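Local coordinates for protein gdp-l-fucose synthetase (Naegleria fowleri, PDB 6AQZ) that binds NADP and probably makes GDP-L-fucose from a GDP-4-keto-6-deoxymannose intermediate, acting as an NADPH-dependent epimerase and reductase, at residues 98-102 with 153-158; 169-173 with 256-260; 263-269 with 301-306. One frame throughout, in Å; residues are numbered along the deposited sequence.

Contact 1 (98-102 with 153-158). With NAP (NADP nicotinamide-adenine-dinucleotide phosphate), chain G.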
loop_
_atom_site.group_PDB
_atom_site.type_symbol
_atom_site.label_atom_id
_atom_site.label_comp_id
_atom_site.label_asym_id
_atom_site.label_seq_id
_atom_site.Cartn_x
_atom_site.Cartn_y
_atom_site.Cartn_z
ATOM N N LYS A 98 -1.522 -0.730 -14.709
ATOM C CA LYS A 98 -1.599 -0.892 -13.255
ATOM C C LYS A 98 -1.065 0.329 -12.527
ATOM O O LYS A 98 -1.608 0.705 -11.488
ATOM C CB LYS A 98 -0.865 -2.152 -12.802
ATOM C CG LYS A 98 -1.694 -3.405 -13.005
ATOM C CD LYS A 98 -1.018 -4.587 -12.398
ATOM C CE LYS A 98 -1.821 -5.834 -12.572
ATOM N NZ LYS A 98 -1.026 -6.968 -12.046
ATOM N N VAL A 99 -0.066 1.009 -13.102
ATOM C CA VAL A 99 0.474 2.229 -12.502
ATOM C C VAL A 99 -0.642 3.213 -12.183
ATOM O O VAL A 99 -0.757 3.704 -11.052
ATOM C CB VAL A 99 1.515 2.856 -13.450
ATOM C CG1 VAL A 99 1.757 4.300 -13.127
ATOM C CG2 VAL A 99 2.828 2.111 -13.345
ATOM N N SER A 100 -1.537 3.443 -13.146
ATOM C CA SER A 100 -2.603 4.418 -12.932
ATOM C C SER A 100 -3.572 3.958 -11.839
ATOM O O SER A 100 -3.989 4.757 -10.993
ATOM C CB SER A 100 -3.329 4.660 -14.246
ATOM O OG SER A 100 -2.561 5.482 -15.095
ATOM N N PHE A 101 -3.912 2.669 -11.812
ATOM C CA PHE A 101 -4.820 2.192 -10.774
ATOM C C PHE A 101 -4.241 2.399 -9.381
ATOM O O PHE A 101 -5.003 2.589 -8.422
ATOM C CB PHE A 101 -5.160 0.720 -10.977
ATOM C CG PHE A 101 -6.212 0.472 -12.022
ATOM C CD1 PHE A 101 -7.555 0.491 -11.685
ATOM C CD2 PHE A 101 -5.859 0.192 -13.329
ATOM C CE1 PHE A 101 -8.547 0.258 -12.656
ATOM C CE2 PHE A 101 -6.828 -0.049 -14.292
ATOM C CZ PHE A 101 -8.173 -0.014 -13.957
ATOM N N TRP A 102 -2.909 2.303 -9.229
ATOM C CA TRP A 102 -2.314 2.614 -7.933
ATOM C C TRP A 102 -2.345 4.120 -7.671
ATOM O O TRP A 102 -2.923 4.580 -6.681
ATOM C CB TRP A 102 -0.878 2.089 -7.840
ATOM C CG TRP A 102 -0.206 2.606 -6.610
ATOM C CD1 TRP A 102 0.760 3.561 -6.549
ATOM C CD2 TRP A 102 -0.506 2.242 -5.252
ATOM N NE1 TRP A 102 1.093 3.806 -5.245
ATOM C CE2 TRP A 102 0.333 3.012 -4.423
ATOM C CE3 TRP A 102 -1.388 1.322 -4.663
ATOM C CZ2 TRP A 102 0.341 2.888 -3.017
ATOM C CZ3 TRP A 102 -1.416 1.227 -3.273
ATOM C CH2 TRP A 102 -0.539 1.997 -2.462
ATOM N N PHE A 153 -3.456 -11.384 -8.633
ATOM C CA PHE A 153 -2.539 -10.620 -9.468
ATOM C C PHE A 153 -3.274 -9.670 -10.422
ATOM O O PHE A 153 -2.822 -8.541 -10.651
ATOM C CB PHE A 153 -1.661 -11.608 -10.238
ATOM C CG PHE A 153 -0.901 -11.002 -11.368
ATOM C CD1 PHE A 153 0.269 -10.296 -11.125
ATOM C CD2 PHE A 153 -1.340 -11.154 -12.678
ATOM C CE1 PHE A 153 0.986 -9.739 -12.170
ATOM C CE2 PHE A 153 -0.629 -10.597 -13.726
ATOM C CZ PHE A 153 0.537 -9.889 -13.470
ATOM N N SER A 154 -4.427 -10.085 -10.955
ATOM C CA SER A 154 -5.006 -9.355 -12.083
ATOM C C SER A 154 -5.397 -7.923 -11.716
ATOM O O SER A 154 -5.339 -7.028 -12.564
ATOM C CB SER A 154 -6.203 -10.122 -12.666
ATOM O OG SER A 154 -7.259 -10.286 -11.734
ATOM N N ASN A 155 -5.788 -7.670 -10.473
ATOM C CA ASN A 155 -6.202 -6.319 -10.109
ATOM C C ASN A 155 -5.452 -5.829 -8.881
ATOM O O ASN A 155 -6.009 -5.090 -8.053
ATOM C CB ASN A 155 -7.715 -6.270 -9.879
ATOM C CG ASN A 155 -8.148 -7.093 -8.662
ATOM O OD1 ASN A 155 -7.467 -8.040 -8.258
ATOM N ND2 ASN A 155 -9.279 -6.724 -8.070
ATOM N N ASN A 156 -4.183 -6.221 -8.731
ATOM C CA ASN A 156 -3.583 -6.027 -7.416
ATOM C C ASN A 156 -3.270 -4.561 -7.114
ATOM O O ASN A 156 -3.219 -4.189 -5.936
ATOM C CB ASN A 156 -2.358 -6.929 -7.232
ATOM C CG ASN A 156 -1.258 -6.692 -8.247
ATOM O OD1 ASN A 156 -1.317 -5.799 -9.099
ATOM N ND2 ASN A 156 -0.249 -7.541 -8.176
ATOM N N ALA A 157 -3.118 -3.707 -8.122
ATOM C CA ALA A 157 -2.928 -2.286 -7.825
ATOM C C ALA A 157 -4.203 -1.675 -7.254
ATOM O O ALA A 157 -4.179 -0.977 -6.235
ATOM C CB ALA A 157 -2.479 -1.526 -9.078
ATOM N N TYR A 158 -5.328 -1.899 -7.919
ATOM C CA TYR A 158 -6.591 -1.460 -7.351
ATOM C C TYR A 158 -6.791 -2.074 -5.967
ATOM O O TYR A 158 -7.164 -1.380 -5.017
ATOM C CB TYR A 158 -7.719 -1.836 -8.317
ATOM C CG TYR A 158 -9.097 -1.503 -7.848
ATOM C CD1 TYR A 158 -9.627 -0.243 -8.078
ATOM C CD2 TYR A 158 -9.887 -2.445 -7.197
ATOM C CE1 TYR A 158 -10.904 0.083 -7.675
ATOM C CE2 TYR A 158 -11.178 -2.123 -6.789
ATOM C CZ TYR A 158 -11.671 -0.850 -7.032
ATOM O OH TYR A 158 -12.933 -0.495 -6.642
HETATM P PA NAP G . -19.074 4.304 -10.583
HETATM O O1A NAP G . -18.043 4.008 -11.629
HETATM O O2A NAP G . -20.531 3.986 -10.801
HETATM O O5B NAP G . -19.006 5.886 -10.113
HETATM C C5B NAP G . -17.760 6.090 -9.546
HETATM C C4B NAP G . -17.743 7.558 -9.042
HETATM O O4B NAP G . -16.385 8.022 -8.826
HETATM C C3B NAP G . -18.463 8.537 -10.055
HETATM O O3B NAP G . -19.167 9.522 -9.347
HETATM C C2B NAP G . -17.265 9.257 -10.691
HETATM O O2B NAP G . -17.502 10.530 -11.015
HETATM C C1B NAP G . -16.341 9.322 -9.401
HETATM N N9A NAP G . -14.961 9.651 -9.739
HETATM C C8A NAP G . -14.046 8.857 -10.400
HETATM N N7A NAP G . -12.841 9.450 -10.554
HETATM C C5A NAP G . -13.001 10.697 -9.972
HETATM C C6A NAP G . -12.117 11.761 -9.824
HETATM N N6A NAP G . -10.810 11.662 -10.301
HETATM N N1A NAP G . -12.489 12.899 -9.186
HETATM C C2A NAP G . -13.779 12.899 -8.738
HETATM N N3A NAP G . -14.747 11.960 -8.818
HETATM C C4A NAP G . -14.315 10.842 -9.447
HETATM O O3 NAP G . -18.444 3.402 -9.328
HETATM P PN NAP G . -19.551 2.795 -8.358
HETATM O O1N NAP G . -20.478 3.802 -7.793
HETATM O O2N NAP G . -19.996 1.405 -8.756
HETATM O O5D NAP G . -18.623 2.367 -6.937
HETATM C C5D NAP G . -18.304 3.450 -6.158
HETATM C C4D NAP G . -17.603 2.842 -4.964
HETATM O O4D NAP G . -18.201 1.558 -4.713
HETATM C C3D NAP G . -16.081 2.557 -5.377
HETATM O O3D NAP G . -15.247 2.886 -4.320
HETATM C C2D NAP G . -16.079 1.040 -5.669
HETATM O O2D NAP G . -14.915 0.399 -5.319
HETATM C C1D NAP G . -17.188 0.560 -4.687
HETATM N N1N NAP G . -17.700 -0.779 -5.100
HETATM C C2N NAP G . -18.530 -0.950 -6.211
HETATM C C3N NAP G . -18.951 -2.211 -6.579
HETATM C C7N NAP G . -19.830 -2.378 -7.781
HETATM O O7N NAP G . -20.168 -3.491 -8.217
HETATM N N7N NAP G . -20.287 -1.239 -8.454
HETATM C C4N NAP G . -18.553 -3.430 -5.838
HETATM C C5N NAP G . -17.654 -3.151 -4.677
HETATM C C6N NAP G . -17.281 -1.910 -4.356
HETATM P P2B NAP G . -18.151 10.847 -12.724
HETATM O O1X NAP G . -19.507 10.225 -12.590
HETATM O O2X NAP G . -18.090 12.376 -12.739
HETATM O O3X NAP G . -17.128 10.106 -13.532
#

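Contact 2 (169-173 with 256-260)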
loop_
_atom_site.group_PDB
_atom_site.type_symbol
_atom_site.label_atom_id
_atom_site.label_comp_id
_atom_site.label_asym_id
_atom_site.label_seq_id
_atom_site.Cartn_x
_atom_site.Cartn_y
_atom_site.Cartn_z
ATOM N N GLY A 169 -7.356 5.062 7.198
ATOM C CA GLY A 169 -8.410 5.373 8.155
ATOM C C GLY A 169 -8.040 4.960 9.573
ATOM O O GLY A 169 -8.329 5.671 10.542
ATOM N N ARG A 170 -7.440 3.779 9.721
ATOM C CA ARG A 170 -7.038 3.353 11.054
ATOM C C ARG A 170 -5.998 4.308 11.630
ATOM O O ARG A 170 -6.081 4.703 12.799
ATOM C CB ARG A 170 -6.498 1.927 10.997
ATOM C CG ARG A 170 -7.475 0.917 10.421
ATOM C CD ARG A 170 -6.766 -0.421 10.250
ATOM N NE ARG A 170 -7.599 -1.396 9.568
ATOM C CZ ARG A 170 -8.328 -2.324 10.176
ATOM N NH1 ARG A 170 -8.320 -2.420 11.523
ATOM N NH2 ARG A 170 -9.041 -3.170 9.434
ATOM N N TRP A 171 -5.057 4.743 10.791
ATOM C CA TRP A 171 -4.013 5.659 11.229
ATOM C C TRP A 171 -4.591 7.033 11.562
ATOM O O TRP A 171 -4.172 7.664 12.537
ATOM C CB TRP A 171 -2.943 5.757 10.138
ATOM C CG TRP A 171 -2.230 4.462 9.923
ATOM C CD1 TRP A 171 -1.954 3.521 10.876
ATOM C CD2 TRP A 171 -1.719 3.940 8.683
ATOM N NE1 TRP A 171 -1.292 2.462 10.313
ATOM C CE2 TRP A 171 -1.129 2.689 8.973
ATOM C CE3 TRP A 171 -1.704 4.406 7.364
ATOM C CZ2 TRP A 171 -0.518 1.904 7.998
ATOM C CZ3 TRP A 171 -1.105 3.620 6.393
ATOM C CH2 TRP A 171 -0.521 2.381 6.716
ATOM N N TYR A 172 -5.582 7.501 10.797
ATOM C CA TYR A 172 -6.204 8.771 11.165
ATOM C C TYR A 172 -7.042 8.641 12.433
ATOM O O TYR A 172 -7.165 9.617 13.179
ATOM C CB TYR A 172 -7.065 9.342 10.029
ATOM C CG TYR A 172 -6.299 10.298 9.139
ATOM C CD1 TYR A 172 -5.603 11.372 9.686
ATOM C CD2 TYR A 172 -6.289 10.142 7.748
ATOM C CE1 TYR A 172 -4.909 12.246 8.883
ATOM C CE2 TYR A 172 -5.596 11.016 6.936
ATOM C CZ TYR A 172 -4.920 12.064 7.508
ATOM O OH TYR A 172 -4.235 12.925 6.699
ATOM N N ASN A 173 -7.620 7.462 12.707
ATOM C CA ASN A 173 -8.263 7.274 14.007
ATOM C C ASN A 173 -7.240 7.385 15.129
ATOM O O ASN A 173 -7.506 8.035 16.148
ATOM C CB ASN A 173 -8.998 5.928 14.076
ATOM C CG ASN A 173 -10.273 5.891 13.186
ATOM O OD1 ASN A 173 -10.910 6.919 12.937
ATOM N ND2 ASN A 173 -10.634 4.693 12.713
ATOM N N SER A 256 -17.399 1.042 14.829
ATOM C CA SER A 256 -16.152 0.313 14.697
ATOM C C SER A 256 -15.380 0.793 13.469
ATOM O O SER A 256 -15.967 1.113 12.427
ATOM C CB SER A 256 -16.465 -1.181 14.594
ATOM O OG SER A 256 -15.386 -1.962 14.143
ATOM N N GLU A 257 -14.055 0.821 13.598
ATOM C CA GLU A 257 -13.172 1.112 12.481
ATOM C C GLU A 257 -12.955 -0.103 11.582
ATOM O O GLU A 257 -12.375 0.047 10.507
ATOM C CB GLU A 257 -11.829 1.650 13.002
ATOM C CG GLU A 257 -10.901 0.560 13.599
ATOM C CD GLU A 257 -9.524 1.069 14.074
ATOM O OE1 GLU A 257 -9.117 2.211 13.777
ATOM O OE2 GLU A 257 -8.843 0.307 14.785
ATOM N N GLU A 258 -13.387 -1.300 11.998
ATOM C CA GLU A 258 -13.281 -2.472 11.130
ATOM C C GLU A 258 -14.275 -2.351 9.981
ATOM O O GLU A 258 -15.426 -1.959 10.204
ATOM C CB GLU A 258 -13.593 -3.756 11.902
ATOM C CG GLU A 258 -12.775 -3.937 13.152
ATOM C CD GLU A 258 -11.292 -4.069 12.861
ATOM O OE1 GLU A 258 -10.931 -4.637 11.796
ATOM O OE2 GLU A 258 -10.493 -3.578 13.695
ATOM N N PRO A 259 -13.882 -2.698 8.752
ATOM C CA PRO A 259 -14.855 -2.661 7.646
ATOM C C PRO A 259 -15.979 -3.636 7.921
ATOM O O PRO A 259 -15.796 -4.638 8.605
ATOM C CB PRO A 259 -14.036 -3.080 6.422
ATOM C CG PRO A 259 -12.813 -3.772 6.970
ATOM C CD PRO A 259 -12.549 -3.167 8.322
ATOM N N ILE A 260 -17.169 -3.312 7.427
ATOM C CA ILE A 260 -18.325 -4.197 7.541
ATOM C C ILE A 260 -18.770 -4.549 6.133
ATOM O O ILE A 260 -18.951 -3.662 5.294
ATOM C CB ILE A 260 -19.470 -3.562 8.355
ATOM C CG1 ILE A 260 -20.660 -4.508 8.426
ATOM C CG2 ILE A 260 -19.920 -2.216 7.784
ATOM C CD1 ILE A 260 -21.785 -3.995 9.350
HETATM O O HOH W 1 -6.623 2.897 14.868
#

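Contact 3 (263-269 with 301-306)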
loop_
_atom_site.group_PDB
_atom_site.type_symbol
_atom_site.label_atom_id
_atom_site.label_comp_id
_atom_site.label_asym_id
_atom_site.label_seq_id
_atom_site.Cartn_x
_atom_site.Cartn_y
_atom_site.Cartn_z
ATOM N N CYS A 263 -23.432 -7.441 1.837
ATOM C CA CYS A 263 -23.718 -8.473 0.853
ATOM C C CYS A 263 -24.955 -9.236 1.299
ATOM O O CYS A 263 -25.582 -8.921 2.313
ATOM C CB CYS A 263 -22.544 -9.424 0.649
ATOM S SG CYS A 263 -22.197 -10.447 2.069
ATOM N N VAL A 264 -25.333 -10.218 0.498
ATOM C CA VAL A 264 -26.481 -11.037 0.779
ATOM C C VAL A 264 -25.992 -12.339 1.393
ATOM O O VAL A 264 -24.808 -12.663 1.354
ATOM C CB VAL A 264 -27.317 -11.294 -0.490
ATOM C CG1 VAL A 264 -27.747 -9.980 -1.114
ATOM C CG2 VAL A 264 -26.505 -12.102 -1.474
ATOM N N SER A 265 -26.917 -13.101 1.968
ATOM C CA SER A 265 -26.572 -14.382 2.563
ATOM C C SER A 265 -26.151 -15.367 1.478
ATOM O O SER A 265 -26.364 -15.147 0.278
ATOM C CB SER A 265 -27.753 -14.950 3.345
ATOM O OG SER A 265 -28.742 -15.446 2.456
ATOM N N GLU A 266 -25.547 -16.470 1.910
ATOM C CA GLU A 266 -25.162 -17.501 0.956
ATOM C C GLU A 266 -26.383 -18.107 0.282
ATOM O O GLU A 266 -26.309 -18.491 -0.888
ATOM C CB GLU A 266 -24.321 -18.581 1.632
ATOM C CG GLU A 266 -23.729 -19.611 0.670
ATOM C CD GLU A 266 -22.666 -20.486 1.331
ATOM O OE1 GLU A 266 -22.087 -20.055 2.359
ATOM O OE2 GLU A 266 -22.411 -21.603 0.828
ATOM N N GLU A 267 -27.506 -18.213 1.002
ATOM C CA GLU A 267 -28.717 -18.762 0.393
ATOM C C GLU A 267 -29.201 -17.917 -0.782
ATOM O O GLU A 267 -29.780 -18.453 -1.727
ATOM C CB GLU A 267 -29.833 -18.891 1.435
ATOM N N ASP A 268 -28.929 -16.618 -0.772
ATOM C CA ASP A 268 -29.429 -15.716 -1.800
ATOM C C ASP A 268 -28.502 -15.613 -3.008
ATOM O O ASP A 268 -28.727 -14.764 -3.873
ATOM C CB ASP A 268 -29.695 -14.327 -1.207
ATOM C CG ASP A 268 -30.890 -14.314 -0.259
ATOM O OD1 ASP A 268 -31.796 -15.152 -0.431
ATOM O OD2 ASP A 268 -30.924 -13.460 0.653
ATOM N N GLU A 269 -27.445 -16.420 -3.069
ATOM C CA GLU A 269 -26.560 -16.408 -4.228
ATOM C C GLU A 269 -27.290 -16.957 -5.461
ATOM O O GLU A 269 -27.964 -17.989 -5.394
ATOM C CB GLU A 269 -25.296 -17.210 -3.935
ATOM C CG GLU A 269 -25.524 -18.708 -3.832
ATOM C CD GLU A 269 -24.382 -19.408 -3.146
ATOM O OE1 GLU A 269 -23.337 -18.745 -2.920
ATOM O OE2 GLU A 269 -24.535 -20.609 -2.830
ATOM N N LYS A 301 -17.682 -20.716 -6.845
ATOM C CA LYS A 301 -18.153 -19.976 -5.678
ATOM C C LYS A 301 -17.078 -19.022 -5.166
ATOM O O LYS A 301 -15.889 -19.349 -5.158
ATOM C CB LYS A 301 -18.599 -20.938 -4.549
ATOM C CG LYS A 301 -20.053 -21.428 -4.658
ATOM C CD LYS A 301 -20.380 -22.592 -3.712
ATOM C CE LYS A 301 -20.447 -22.168 -2.248
ATOM N NZ LYS A 301 -21.605 -21.279 -1.950
ATOM N N LYS A 302 -17.512 -17.837 -4.737
ATOM C CA LYS A 302 -16.640 -16.810 -4.175
ATOM C C LYS A 302 -17.392 -16.137 -3.027
ATOM O O LYS A 302 -17.620 -14.930 -3.016
ATOM C CB LYS A 302 -16.218 -15.793 -5.232
ATOM N N THR A 303 -17.775 -16.941 -2.033
ATOM C CA THR A 303 -18.735 -16.494 -1.031
ATOM C C THR A 303 -18.095 -15.552 -0.024
ATOM O O THR A 303 -17.021 -15.829 0.509
ATOM C CB THR A 303 -19.352 -17.689 -0.297
ATOM O OG1 THR A 303 -20.004 -18.564 -1.231
ATOM C CG2 THR A 303 -20.362 -17.215 0.765
ATOM N N SER A 304 -18.740 -14.412 0.197
ATOM C CA SER A 304 -18.406 -13.485 1.265
ATOM C C SER A 304 -19.469 -13.589 2.364
ATOM O O SER A 304 -20.616 -13.945 2.101
ATOM C CB SER A 304 -18.269 -12.062 0.717
ATOM O OG SER A 304 -19.357 -11.722 -0.118
ATOM N N SER A 305 -19.068 -13.352 3.609
ATOM C CA SER A 305 -19.950 -13.509 4.766
ATOM C C SER A 305 -20.656 -12.207 5.122
ATOM O O SER A 305 -20.022 -11.151 5.191
ATOM C CB SER A 305 -19.158 -14.006 5.979
ATOM O OG SER A 305 -19.876 -13.793 7.187
ATOM N N ASN A 306 -21.971 -12.279 5.338
ATOM C CA ASN A 306 -22.725 -11.145 5.855
ATOM C C ASN A 306 -23.044 -11.286 7.340
ATOM O O ASN A 306 -23.969 -10.624 7.830
ATOM C CB ASN A 306 -24.012 -10.940 5.056
ATOM C CG ASN A 306 -25.087 -11.951 5.382
ATOM O OD1 ASN A 306 -24.813 -13.109 5.672
ATOM N ND2 ASN A 306 -26.344 -11.518 5.278
#

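Contact 1 (98-102 with 153-158)
The start of helix 98-118 packs here on the start of helix 156-179 and the turn before it. The two helices are neighbours in the Rossmann-type domain of this NAD-dependent epimerase/dehydratase family. They also face the second subunit, consistent with the four-helix dimer interface of the family.

The polar part centres on K98. Its extended side chain reaches along the other segment. K98 NZ hydrogen-bonds to F153 O at 2.8 Å and to N156 OD1 at 3.2 Å. The same ammonium sits over the face of the F153 ring, 3.6 Å from NZ to the ring centroid and 18° off the normal. This is a cation-pi contact. N156 OD1 also has a weak hydrogen bond to W171 NE1 of the second subunit. W102 NE1 hydrogen-bonds to N110 OD1 of the second subunit.

The apolar part centres on A157, whose small side chain lets the backbones come close: CA of W102 and CA of A157 are 4.9 Å apart. A157 CB lies 3.4 Å from K98 O, 4.0 Å from F101 CB and 4.1 Å from W102 CB. F101 CD1 meets Y158 CB at 4.1 Å.

Y158 takes the contact to the cofactor. With K162, which also binds NADP, it has the spacing of the YxxxK motif of short-chain dehydrogenases/reductases. Y158 OH is hydrogen-bonded to O2D of the nicotinamide ribose at 2.5 Å.

Contact 2 (169-173 with 256-260)
N173 and E257 form the straightest hydrogen bond, with N173 ND2 3.1 Å from E257 OE1 and an N-H...O angle of 169°. The other end of the N173 amide, OD1, takes the backbone N of F185. R170 makes a salt bridge to E258. R170 NH1 donates to E258 OE2 at 3.3 Å. Weak bonds run to E258 OE1 from R170 NH1 and from R170 NH2, each 3.4 Å long. R170 NE makes a salt bridge to D166 OD2 in the same helix, so the guanidinium is shared between two acids.

A water adds a further link. It donates to R170 O and to E257 OE1, at 2.8 Å each.

In the Rossmann-type fold, helix 156-179 flanks the central sheet and leads into strand 184-194. The segment 256-260 runs into strand 260-262, which pairs in parallel with that strand. The contact therefore ties a flanking helix to the approach of a sheet strand. An ST turn shapes this approach: S256 OG accepts from E258 N at 3.0 Å.

Packing is lighter. E257 OE1 also lies 3.6 Å from R170 CA. P259 CD is 3.7 Å from R170 NH2, and the proline ring also touches S187 and I189 of strand 184-194.

Contact 3 (263-269 with 301-306)
C263, N306 and K301 bury the most surface here. The C263 side chain points toward segment 301-306 and packs against residues 304-306. C263 SG is 3.5 Å from N306 CB, 3.8 Å from S305 C and 3.8 Å from S304 OG. Behind it, C263 and S304 both touch T191 of strand 184-194.

N306 stands right before helix 307-312. Its side chain turns toward the other segment and lies along the V264-S265 backbone. N306 ND2 is 4.0 Å from V264 C and 3.7 Å from S265 N, in van der Waals contact.

Two loops meet in this contact. Segment 263-269 links strand 260-262 to strand 270-271, both in the main mixed sheet built on the Rossmann-type core. Segment 301-306 follows strand 289-292 of the small two-stranded sheet. T303 and S305 also make backbone hydrogen bonds with I141.

At the far end K301, E266 and E269 form a salt-bridge network. K301 NZ bonds to E266 OE2 at 2.9 Å and weakly to E269 OE2 at 3.1 Å and E269 OE1 at 3.2 Å. E269 N hydrogen-bonds to E266 O at 3.2 Å. K301 NZ also donates to T303 OG1 at 3.2 Å, and T303 CG2 lies 3.7 Å from E266 OE1.

From the N terminus the contacts come in series; none nest or cross. Contact 1 closes a loop that includes strand 123-127 and ends at the start of helix 156-179. Contact 2 opens farther along that helix and closes after 82 intervening residues, on the loop that runs into strand 260-262. Contact 3 opens just after that strand and closes over helix 272-283 and strand 289-292. So contact 1 joins one helix start to another and the turn before it, contact 2 a helix to a sheet approach, and contact 3 two loops. The helical segments 98-102 and 169-173 also meet across the dimer: W171 of one subunit packs on K98 and W102 of the other. Contact 3 touches no other protein chain.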